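ESSC (Geobacillus thermodenitrificans, PDB 5FWH) is a component of the bacterial type VII secretion apparatus, probably an FtsK/SpoIIIE-type ATPase with an N-terminal forkhead-associated domain. Local coordinates at residues N28-H32 with H33-S37. Sequence-based numbering, arbitrary orientation.
Sequences NQLEH and HVTVS
Asn-28 and Ser-37 close a single continuous loop, their CA atoms 4.4 Å apart. Residues 28-32 leave strand 23-27 and bend through Leu-30 and Glu-31. The chain loops round and, at residues 34-35, forms a short strand running in the same direction as strand 23-27. The bend carries a weak backbone hydrogen bond from His-32 N to Gln-29 O.

The main link across the loop is made by Thr-35. Its hydroxyl OG1 donates a hydrogen bond to Gln-29 O, 3.0 Å away. The donor stands 29° out of the carbonyl plane. The C=O...OG1 angle is 130°. OG1 lies anti to the carbonyl carbon of Thr-35 (chi1 -57°), which turns it into the loop. The methyl CG2 lies 3.5 Å from Gln-29 O. It also meets Leu-30 CD2 at 4.0 Å, the two side chains crossing at a slant. A valine here would probably leave Gln-29 O without its hydroxyl partner and the bend less firmly tied to strand 34-35.

Within 28-32, His-32 ND1 accepts a weak hydrogen bond from Gln-29 N, 3.4 Å long. The His-32 ring also meets Tyr-45 edge-to-face. Asn-28 CB sits 3.1 Å from Val-36 O, while its amide ND2 is hydrogen-bonded to Phe-39 O. The His-33 side chain touches Ile-24, Val-25 and Phe-15, and its NE2 has a weak hydrogen bond to Glu-21 OE2.

Backbone bonds from Val-34 to Val-25 and Gly-27, and from Val-36 to Gly-27, set strand 34-35 parallel to strand 23-27 at the edge of a mixed sheet. This is a surface loop joining strand 23-27 to that edge strand, consistent with the beta-sandwich of a forkhead-associated domain.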
loop_
_atom_site.group_PDB
_atom_site.type_symbol
_atom_site.label_atom_id
_atom_site.label_comp_id
_atom_site.label_asym_id
_atom_site.label_seq_id
_atom_site.Cartn_x
_atom_site.Cartn_y
_atom_site.Cartn_z
ATOM N N ASN A 28 -10.631 -18.309 0.274
ATOM C CA ASN A 28 -10.879 -18.472 -1.191
ATOM C C ASN A 28 -12.346 -18.563 -1.680
ATOM O O ASN A 28 -12.626 -18.847 -2.854
ATOM C CB ASN A 28 -10.077 -19.667 -1.712
ATOM C CG ASN A 28 -10.573 -20.999 -1.183
ATOM O OD1 ASN A 28 -11.636 -21.084 -0.604
ATOM N ND2 ASN A 28 -9.823 -22.042 -1.440
ATOM N N GLN A 29 -13.268 -18.290 -0.779
ATOM C CA GLN A 29 -14.692 -18.123 -1.094
ATOM C C GLN A 29 -15.031 -16.671 -1.317
ATOM O O GLN A 29 -14.401 -15.811 -0.758
ATOM C CB GLN A 29 -15.520 -18.590 0.086
ATOM C CG GLN A 29 -15.174 -19.968 0.661
ATOM C CD GLN A 29 -15.105 -21.083 -0.375
ATOM O OE1 GLN A 29 -15.805 -21.068 -1.409
ATOM N NE2 GLN A 29 -14.252 -22.077 -0.091
ATOM N N LEU A 30 -16.088 -16.397 -2.082
ATOM C CA LEU A 30 -16.577 -15.015 -2.275
ATOM C C LEU A 30 -17.165 -14.369 -1.012
ATOM O O LEU A 30 -17.146 -13.138 -0.901
ATOM C CB LEU A 30 -17.572 -14.938 -3.426
ATOM C CG LEU A 30 -17.001 -15.327 -4.804
ATOM C CD1 LEU A 30 -18.102 -15.268 -5.861
ATOM C CD2 LEU A 30 -15.810 -14.468 -5.231
ATOM N N GLU A 31 -17.647 -15.189 -0.074
ATOM C CA GLU A 31 -18.212 -14.710 1.207
ATOM C C GLU A 31 -17.168 -14.091 2.149
ATOM O O GLU A 31 -17.450 -13.122 2.836
ATOM C CB GLU A 31 -18.972 -15.846 1.910
ATOM C CG GLU A 31 -18.075 -16.897 2.544
ATOM C CD GLU A 31 -18.685 -18.286 2.651
ATOM O OE1 GLU A 31 -19.923 -18.391 2.802
ATOM O OE2 GLU A 31 -17.908 -19.276 2.598
ATOM N N HIS A 32 -15.945 -14.617 2.140
ATOM C CA HIS A 32 -14.892 -14.119 3.018
ATOM C C HIS A 32 -14.647 -12.644 2.857
ATOM O O HIS A 32 -14.971 -12.062 1.847
ATOM C CB HIS A 32 -13.590 -14.858 2.766
ATOM C CG HIS A 32 -13.614 -16.263 3.235
ATOM N ND1 HIS A 32 -13.086 -17.291 2.495
ATOM C CD2 HIS A 32 -14.119 -16.823 4.363
ATOM C CE1 HIS A 32 -13.216 -18.422 3.169
ATOM N NE2 HIS A 32 -13.860 -18.168 4.295
ATOM N N HIS A 33 -14.031 -12.061 3.873
ATOM C CA HIS A 33 -13.738 -10.667 3.822
ATOM C C HIS A 33 -12.752 -10.349 2.714
ATOM O O HIS A 33 -12.961 -9.404 1.937
ATOM C CB HIS A 33 -13.247 -10.221 5.172
ATOM C CG HIS A 33 -14.306 -10.339 6.203
ATOM N ND1 HIS A 33 -14.545 -11.512 6.889
ATOM C CD2 HIS A 33 -15.271 -9.462 6.588
ATOM C CE1 HIS A 33 -15.585 -11.337 7.688
ATOM N NE2 HIS A 33 -16.048 -10.110 7.516
ATOM N N VAL A 34 -11.674 -11.137 2.611
ATOM C CA VAL A 34 -10.710 -10.930 1.517
ATOM C C VAL A 34 -10.596 -12.282 0.810
ATOM O O VAL A 34 -10.312 -13.288 1.483
ATOM C CB VAL A 34 -9.339 -10.434 2.066
ATOM C CG1 VAL A 34 -8.283 -10.435 0.957
ATOM C CG2 VAL A 34 -9.436 -9.041 2.659
ATOM N N THR A 35 -10.864 -12.293 -0.506
ATOM C CA THR A 35 -10.992 -13.502 -1.368
ATOM C C THR A 35 -9.739 -13.653 -2.222
ATOM O O THR A 35 -9.538 -12.880 -3.150
ATOM C CB THR A 35 -12.191 -13.409 -2.391
ATOM O OG1 THR A 35 -13.456 -13.189 -1.746
ATOM C CG2 THR A 35 -12.274 -14.653 -3.269
ATOM N N VAL A 36 -8.879 -14.622 -1.881
ATOM C CA VAL A 36 -7.804 -15.084 -2.744
ATOM C C VAL A 36 -8.195 -16.446 -3.322
ATOM O O VAL A 36 -8.041 -17.481 -2.670
ATOM C CB VAL A 36 -6.498 -15.270 -1.972
ATOM C CG1 VAL A 36 -5.400 -15.685 -2.950
ATOM C CG2 VAL A 36 -6.152 -13.985 -1.181
ATOM N N SER A 37 -8.682 -16.444 -4.555
ATOM C CA SER A 37 -9.246 -17.665 -5.145
ATOM C C SER A 37 -8.198 -18.616 -5.679
ATOM O O SER A 37 -8.470 -19.811 -5.813
ATOM C CB SER A 37 -10.235 -17.321 -6.258
ATOM O OG SER A 37 -9.708 -16.250 -6.998
#